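Local coordinates for tailspike protein (PDB 6E1R) that probably recognises and hydrolyses the capsular polysaccharide of its Acinetobacter host, as a trimeric tailspike at the tail of the phage, at residues I267-Y272 with A291-T296; V317-G322 with I347-M352; Y355-F360 with L384-I389. One frame throughout, in Å; residues are numbered along the deposited sequence.

Interaction 1: I267-Y272 with A291-T296; sequences IEWDSY and ALIKCT
In Trp269, CG lies between the backbone N and the carbonyl carbon (chi1 76°), and the sulfur of Cys295 does the same on the neighbouring strand (chi1 62°). The indole passes across the contact so that Cys295 CB stands over the middle of its six-membered ring, 3.5 Å from the centroid and only 6° off the normal, a clear CH-pi contact. SG follows over the same ring at 4.1 Å from the centroid, which adds a sulfur-aromatic contact. At the ring corner CZ3, Ile293 CG2 comes in obliquely at 3.8 Å. Trp276 stacks with the indole, and NE1 is satisfied by Gly273 O. All this fills the inside of a right-handed parallel beta-helix, the fold expected of a tailspike: strands 267-270 and 293-296 sit on successive coils, their axes 4.7 Å apart. The backbone ladder alternates between them, with Ile267 N giving to Leu292 O, Lys294 N to Ile267 O and Thr296 N to Trp269 O. The other face is polar. Glu268 OE2 and Lys294 NZ stay 5.5 Å apart; Glu268 has a salt bridge to Lys235, and Lys294 has salt bridges to Glu290 and Asp264. At the corner, Thr296 CG2 rests over the face of the Tyr272 ring, 4.0 Å from its centroid, while the phenol oxygen bonds to Asn323 N. Water 1 sits 2.9 Å from Thr296 OG1.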
# COMPACT_ATOMS: atom_id res chain seq x y z
N ILE A 267 -14.91 2.93 -15.38
CA ILE A 267 -14.96 1.62 -14.74
C ILE A 267 -16.30 1.50 -14.03
O ILE A 267 -16.75 2.44 -13.36
CB ILE A 267 -13.79 1.43 -13.76
CG1 ILE A 267 -12.46 1.68 -14.46
CG2 ILE A 267 -13.82 0.03 -13.15
CD1 ILE A 267 -11.26 1.63 -13.54
N GLU A 268 -16.94 0.34 -14.17
CA GLU A 268 -18.26 0.12 -13.60
C GLU A 268 -18.41 -1.34 -13.20
O GLU A 268 -18.04 -2.24 -13.96
CB GLU A 268 -19.36 0.50 -14.60
CG GLU A 268 -20.77 0.24 -14.09
CD GLU A 268 -21.84 0.65 -15.09
OE1 GLU A 268 -21.51 0.80 -16.28
OE2 GLU A 268 -23.00 0.82 -14.68
N TRP A 269 -18.96 -1.56 -12.01
CA TRP A 269 -19.34 -2.90 -11.58
C TRP A 269 -20.47 -2.78 -10.56
O TRP A 269 -20.61 -1.76 -9.88
CB TRP A 269 -18.16 -3.68 -10.99
CG TRP A 269 -17.76 -3.28 -9.60
CD1 TRP A 269 -18.23 -3.81 -8.43
CD2 TRP A 269 -16.79 -2.29 -9.23
NE1 TRP A 269 -17.62 -3.20 -7.36
CE2 TRP A 269 -16.73 -2.27 -7.82
CE3 TRP A 269 -15.97 -1.42 -9.96
CZ2 TRP A 269 -15.88 -1.41 -7.13
CZ3 TRP A 269 -15.12 -0.57 -9.26
CH2 TRP A 269 -15.09 -0.57 -7.86
N ASP A 270 -21.28 -3.83 -10.48
CA ASP A 270 -22.48 -3.81 -9.64
C ASP A 270 -22.47 -5.04 -8.72
O ASP A 270 -21.42 -5.65 -8.45
CB ASP A 270 -23.74 -3.75 -10.51
CG ASP A 270 -23.85 -4.93 -11.47
OD1 ASP A 270 -22.97 -5.82 -11.45
OD2 ASP A 270 -24.82 -4.97 -12.25
N SER A 271 -23.65 -5.40 -8.22
CA SER A 271 -23.87 -6.58 -7.39
C SER A 271 -23.06 -6.53 -6.09
O SER A 271 -22.80 -7.58 -5.49
CB SER A 271 -23.56 -7.87 -8.16
OG SER A 271 -24.34 -7.94 -9.34
N TYR A 272 -22.68 -5.34 -5.64
CA TYR A 272 -21.90 -5.15 -4.42
C TYR A 272 -20.58 -5.92 -4.50
O TYR A 272 -20.15 -6.56 -3.53
CB TYR A 272 -22.70 -5.56 -3.18
CG TYR A 272 -24.02 -4.82 -3.06
CD1 TYR A 272 -25.18 -5.34 -3.61
CD2 TYR A 272 -24.09 -3.59 -2.42
CE1 TYR A 272 -26.38 -4.66 -3.51
CE2 TYR A 272 -25.28 -2.90 -2.31
CZ TYR A 272 -26.43 -3.44 -2.86
OH TYR A 272 -27.62 -2.77 -2.76
N ALA A 291 -19.07 10.04 -13.82
CA ALA A 291 -17.96 9.81 -12.91
C ALA A 291 -16.90 8.97 -13.62
O ALA A 291 -17.13 8.44 -14.70
CB ALA A 291 -18.43 9.11 -11.63
N LEU A 292 -15.73 8.88 -12.99
CA LEU A 292 -14.70 7.98 -13.50
C LEU A 292 -14.98 6.54 -13.07
O LEU A 292 -14.75 5.60 -13.84
CB LEU A 292 -13.32 8.41 -13.03
CG LEU A 292 -12.85 9.80 -13.46
CD1 LEU A 292 -11.43 10.04 -12.98
CD2 LEU A 292 -12.94 9.97 -14.97
N ILE A 293 -15.48 6.36 -11.85
CA ILE A 293 -15.80 5.04 -11.31
C ILE A 293 -17.20 5.12 -10.72
O ILE A 293 -17.42 5.78 -9.70
CB ILE A 293 -14.79 4.59 -10.24
CG1 ILE A 293 -13.38 4.56 -10.81
CG2 ILE A 293 -15.18 3.23 -9.69
CD1 ILE A 293 -12.32 4.24 -9.79
N LYS A 294 -18.16 4.46 -11.37
CA LYS A 294 -19.53 4.34 -10.88
C LYS A 294 -19.76 2.88 -10.53
O LYS A 294 -19.75 2.02 -11.41
CB LYS A 294 -20.54 4.81 -11.92
CG LYS A 294 -21.98 4.61 -11.46
CD LYS A 294 -22.97 4.69 -12.60
CE LYS A 294 -23.05 6.09 -13.15
NZ LYS A 294 -24.12 6.22 -14.18
N CYS A 295 -19.96 2.60 -9.25
CA CYS A 295 -20.03 1.22 -8.79
C CYS A 295 -21.07 1.05 -7.70
O CYS A 295 -21.21 1.90 -6.82
CB CYS A 295 -18.66 0.75 -8.28
SG CYS A 295 -18.06 1.66 -6.84
N THR A 296 -21.81 -0.05 -7.79
CA THR A 296 -22.63 -0.55 -6.69
C THR A 296 -21.78 -1.61 -6.00
O THR A 296 -21.77 -2.78 -6.39
CB THR A 296 -23.95 -1.13 -7.19
OG1 THR A 296 -24.68 -0.11 -7.89
CG2 THR A 296 -24.79 -1.65 -6.04
O HOH W 1 -23.68 -0.48 -10.61

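Interaction 2: V317-G322 with I347-M352; sequences VIKTLG and IGKNTM
Lys319 and Lys349 lie side by side and point the same way, yet their chains differ: Lys319 is extended throughout, whereas Lys349 bends at chi2 (58°), which swings its CD aside. They touch low down, Lys319 CG to Lys349 CG at 3.8 Å. At the far ends, Lys319 NZ and Lys349 NZ are 6.7 Å apart. The separation should ease the repulsion of like charges, and Lys349 NZ also has a salt bridge to Glu373. Further along, Thr351 holds OG1 between its backbone N and carbonyl carbon (chi1 59°), from where the hydroxyl donates to Thr320 O at 2.6 Å, tilted about 20° from the carbonyl plane. Its CG2 meets Leu321 CD2 obliquely at 3.6 Å and is crossed at about a right angle by the end of Lys319, through CE. These are neighbouring parallel strands of one face of the beta-helix, joined by ordinary backbone bonds, Lys349 N to Ile318 O and Thr320 N to Lys349 O. Where the chain turns into them, Ile347 O takes two N-H groups, Val317 N and Ile318 N. Next to that fork, Val317 CB packs on Ile347 CG2 at 3.8 Å, the two side chains running alongside each other. On the face of Ile318 and Thr320, water 2 links Thr320 OG1 to the backbone N of selenomethionine Met352, and water 3 joins the same hydroxyl, 2.8 Å away, to Lys349 O.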
# COMPACT_ATOMS: atom_id res chain seq x y z
N VAL A 317 -15.12 11.81 -9.32
CA VAL A 317 -14.07 10.82 -9.53
C VAL A 317 -14.60 9.42 -9.28
O VAL A 317 -14.41 8.51 -10.09
CB VAL A 317 -12.85 11.13 -8.65
CG1 VAL A 317 -11.84 10.00 -8.72
CG2 VAL A 317 -12.21 12.44 -9.08
N ILE A 318 -15.28 9.22 -8.15
CA ILE A 318 -15.90 7.95 -7.82
C ILE A 318 -17.28 8.22 -7.25
O ILE A 318 -17.47 9.16 -6.47
CB ILE A 318 -15.02 7.13 -6.84
CG1 ILE A 318 -15.65 5.77 -6.56
CG2 ILE A 318 -14.79 7.91 -5.54
CD1 ILE A 318 -14.72 4.79 -5.89
N LYS A 319 -18.25 7.41 -7.66
CA LYS A 319 -19.64 7.55 -7.23
C LYS A 319 -20.17 6.18 -6.84
O LYS A 319 -20.33 5.31 -7.70
CB LYS A 319 -20.50 8.17 -8.34
CG LYS A 319 -21.97 8.32 -7.97
CD LYS A 319 -22.75 8.98 -9.09
CE LYS A 319 -24.21 9.15 -8.72
NZ LYS A 319 -24.97 9.90 -9.76
N THR A 320 -20.44 5.99 -5.55
CA THR A 320 -20.95 4.73 -5.05
C THR A 320 -22.47 4.71 -5.08
O THR A 320 -23.14 5.73 -4.88
CB THR A 320 -20.46 4.47 -3.62
OG1 THR A 320 -20.70 5.63 -2.82
CG2 THR A 320 -18.97 4.15 -3.62
N LEU A 321 -23.03 3.52 -5.35
CA LEU A 321 -24.46 3.32 -5.46
C LEU A 321 -24.87 2.10 -4.64
O LEU A 321 -24.03 1.37 -4.12
CB LEU A 321 -24.89 3.14 -6.92
CG LEU A 321 -24.78 4.36 -7.84
CD1 LEU A 321 -24.92 3.94 -9.30
CD2 LEU A 321 -25.84 5.38 -7.48
N GLY A 322 -26.18 1.89 -4.55
CA GLY A 322 -26.73 0.72 -3.90
C GLY A 322 -27.50 1.08 -2.64
O GLY A 322 -27.82 2.24 -2.37
N ILE A 347 -14.81 14.98 -5.73
CA ILE A 347 -14.04 13.76 -5.94
C ILE A 347 -14.87 12.54 -5.56
O ILE A 347 -15.05 11.61 -6.36
CB ILE A 347 -12.72 13.81 -5.16
CG1 ILE A 347 -11.84 14.96 -5.67
CG2 ILE A 347 -11.98 12.49 -5.26
CD1 ILE A 347 -10.56 15.15 -4.88
N GLY A 348 -15.40 12.53 -4.34
CA GLY A 348 -16.24 11.43 -3.91
C GLY A 348 -17.70 11.82 -3.82
O GLY A 348 -18.05 12.76 -3.11
N LYS A 349 -18.55 11.11 -4.55
CA LYS A 349 -19.99 11.34 -4.53
C LYS A 349 -20.67 10.16 -3.86
O LYS A 349 -20.50 9.01 -4.30
CB LYS A 349 -20.54 11.55 -5.94
CG LYS A 349 -22.06 11.58 -6.01
CD LYS A 349 -22.65 12.67 -5.13
CE LYS A 349 -24.17 12.62 -5.13
NZ LYS A 349 -24.78 13.62 -4.22
N ASN A 350 -21.44 10.43 -2.82
CA ASN A 350 -22.17 9.41 -2.09
C ASN A 350 -23.64 9.49 -2.43
O ASN A 350 -24.21 10.58 -2.53
CB ASN A 350 -21.98 9.58 -0.58
CG ASN A 350 -20.59 9.23 -0.11
OD1 ASN A 350 -19.68 9.06 -0.92
ND2 ASN A 350 -20.41 9.12 1.20
N THR A 351 -24.26 8.33 -2.64
CA THR A 351 -25.71 8.23 -2.77
C THR A 351 -26.36 7.61 -1.55
O THR A 351 -27.59 7.68 -1.43
CB THR A 351 -26.08 7.44 -4.03
OG1 THR A 351 -25.51 6.12 -3.96
CG2 THR A 351 -25.56 8.15 -5.27
N MSE A 352 -25.58 7.00 -0.67
CA MSE A 352 -26.08 6.52 0.61
C MSE A 352 -25.73 7.52 1.70
O MSE A 352 -24.79 8.30 1.55
CB MSE A 352 -25.49 5.16 0.97
CG MSE A 352 -25.41 4.15 -0.16
SE MSE A 352 -24.12 2.78 0.32
CE MSE A 352 -24.58 1.42 -1.00
O HOH W 2 -22.73 6.18 -1.03
O HOH W 3 -18.58 7.40 -3.29

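Interaction 3: Y355-F360 with L384-I389; sequences YPKYIF and LIENSI
Ile359 and Glu386 meet in the close-packed middle of this contact, where Ile359 CG1 crosses obliquely against Glu386 CB at 3.8 Å and also reaches Asn387 CB. Here the strands slip by one residue, a beta bulge: Tyr358 O receives Glu386 N at 2.7 Å and, more weakly, Asn387 N at 3.4 Å. Just before it, Leu384 O takes Tyr358 N at 2.8 Å and also lies in the plane of the tyrosine ring at its edge, 3.6 Å from CD1. Beyond the bulge the regular parallel pairing resumes, with Phe360 N giving to Asn387 O and Ile389 N to Phe360 O. The two strands belong to successive coils of the beta-helix, with Phe360 and Ser388 on the same face as Tyr358, and Phe360 stacking with Phe334 of the preceding coil. The start of 355-360 is looser and partly open to solvent. Lys357 has CG anti to the carbonyl carbon (chi1 -52°), bends at chi2 (-59°) and crosses Leu384 at about a right angle, its NZ 4.1 Å from Leu384 CD2. That amine lies 6.1 Å from Glu386 OE1 and is held instead by Ala383 O and Asn354 O. Leu407 of the second subunit packs on Tyr355 and Lys357 at this loose end, while Ile389 of that subunit packs on Ile359 and Glu386 in the close-packed middle.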
# COMPACT_ATOMS: atom_id res chain seq x y z
N TYR A 355 -22.13 6.67 4.44
CA TYR A 355 -21.10 5.84 3.83
C TYR A 355 -21.00 6.11 2.33
O TYR A 355 -22.00 6.42 1.68
CB TYR A 355 -21.40 4.35 4.06
CG TYR A 355 -21.76 4.05 5.50
CD1 TYR A 355 -20.83 4.22 6.51
CD2 TYR A 355 -23.03 3.60 5.84
CE1 TYR A 355 -21.15 3.95 7.83
CE2 TYR A 355 -23.36 3.32 7.15
CZ TYR A 355 -22.42 3.50 8.14
OH TYR A 355 -22.74 3.23 9.45
N PRO A 356 -19.78 6.01 1.76
CA PRO A 356 -18.53 5.66 2.43
C PRO A 356 -17.84 6.83 3.13
O PRO A 356 -18.14 7.99 2.85
CB PRO A 356 -17.65 5.15 1.28
CG PRO A 356 -18.13 5.92 0.10
CD PRO A 356 -19.62 6.06 0.29
N LYS A 357 -16.91 6.52 4.03
CA LYS A 357 -15.99 7.51 4.56
C LYS A 357 -14.78 7.63 3.65
O LYS A 357 -14.48 6.74 2.85
CB LYS A 357 -15.55 7.13 5.98
CG LYS A 357 -16.69 6.83 6.94
CD LYS A 357 -17.62 8.02 7.08
CE LYS A 357 -18.68 7.77 8.15
NZ LYS A 357 -19.70 8.85 8.18
N TYR A 358 -14.08 8.75 3.77
CA TYR A 358 -12.97 9.06 2.88
C TYR A 358 -11.71 9.35 3.68
O TYR A 358 -11.76 9.97 4.74
CB TYR A 358 -13.31 10.26 1.98
CG TYR A 358 -14.40 9.96 0.98
CD1 TYR A 358 -15.74 10.06 1.33
CD2 TYR A 358 -14.08 9.58 -0.32
CE1 TYR A 358 -16.74 9.79 0.41
CE2 TYR A 358 -15.08 9.30 -1.24
CZ TYR A 358 -16.40 9.41 -0.87
OH TYR A 358 -17.39 9.14 -1.79
N ILE A 359 -10.58 8.89 3.14
CA ILE A 359 -9.26 9.22 3.67
C ILE A 359 -8.44 9.82 2.53
O ILE A 359 -8.27 9.18 1.49
CB ILE A 359 -8.55 7.99 4.27
CG1 ILE A 359 -9.20 7.60 5.60
CG2 ILE A 359 -7.07 8.27 4.46
CD1 ILE A 359 -8.55 6.41 6.27
N PHE A 360 -7.95 11.03 2.74
CA PHE A 360 -7.05 11.70 1.80
C PHE A 360 -5.71 11.84 2.52
O PHE A 360 -5.55 12.70 3.40
CB PHE A 360 -7.60 13.05 1.36
CG PHE A 360 -8.81 12.94 0.47
CD1 PHE A 360 -10.07 12.77 1.01
CD2 PHE A 360 -8.68 13.03 -0.91
CE1 PHE A 360 -11.19 12.68 0.20
CE2 PHE A 360 -9.79 12.94 -1.73
CZ PHE A 360 -11.04 12.76 -1.17
N LEU A 384 -18.11 12.75 6.61
CA LEU A 384 -17.67 11.71 5.69
C LEU A 384 -16.16 11.60 5.61
O LEU A 384 -15.65 10.73 4.89
CB LEU A 384 -18.24 11.97 4.29
CG LEU A 384 -19.76 12.09 4.18
CD1 LEU A 384 -20.16 12.39 2.74
CD2 LEU A 384 -20.43 10.83 4.68
N ILE A 385 -15.42 12.46 6.31
CA ILE A 385 -13.97 12.49 6.26
C ILE A 385 -13.46 11.65 7.43
O ILE A 385 -13.51 12.08 8.58
CB ILE A 385 -13.43 13.91 6.31
CG1 ILE A 385 -13.96 14.73 5.13
CG2 ILE A 385 -11.90 13.91 6.30
CD1 ILE A 385 -13.69 14.11 3.78
N GLU A 386 -12.98 10.44 7.13
CA GLU A 386 -12.40 9.61 8.18
C GLU A 386 -11.03 10.13 8.60
O GLU A 386 -10.66 10.03 9.77
CB GLU A 386 -12.29 8.16 7.71
CG GLU A 386 -11.84 7.19 8.78
CD GLU A 386 -12.85 7.05 9.91
OE1 GLU A 386 -14.06 7.21 9.65
OE2 GLU A 386 -12.43 6.79 11.06
N ASN A 387 -10.27 10.69 7.66
CA ASN A 387 -8.98 11.30 7.97
C ASN A 387 -8.52 12.12 6.77
O ASN A 387 -8.79 11.76 5.62
CB ASN A 387 -7.93 10.24 8.33
CG ASN A 387 -6.82 10.80 9.20
OD1 ASN A 387 -5.68 10.91 8.77
ND2 ASN A 387 -7.16 11.16 10.43
N SER A 388 -7.82 13.22 7.05
CA SER A 388 -7.30 14.10 6.01
C SER A 388 -6.00 14.70 6.54
O SER A 388 -6.03 15.68 7.29
CB SER A 388 -8.32 15.18 5.66
OG SER A 388 -7.71 16.24 4.93
N ILE A 389 -4.87 14.12 6.13
CA ILE A 389 -3.57 14.48 6.67
C ILE A 389 -2.59 14.75 5.54
O ILE A 389 -2.59 14.04 4.53
CB ILE A 389 -3.02 13.39 7.61
CG1 ILE A 389 -3.15 12.01 6.96
CG2 ILE A 389 -3.73 13.43 8.96
CD1 ILE A 389 -2.55 10.88 7.79

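From the N terminus the three contacts come in series, none nesting in or crossing another. Interaction 1 closes the coil of residues 273-290, interaction 2 that of 323-346, and interaction 3 that of 361-383. Interactions 1 and 2 share one face of the beta-helix, since strands 293-297 and 316-320 are neighbours; Ile293 O with Lys319 N and Cys295 O with Leu321 N probably hydrogen-bond between them. Strand 346-350 then leads to 357-361, on a different face. Asn350 ties the two together, probably bonding Tyr358 OH through OD1 and Pro356 O through ND2. Interactions 1 and 3 do not touch, their centres about 19 Å apart.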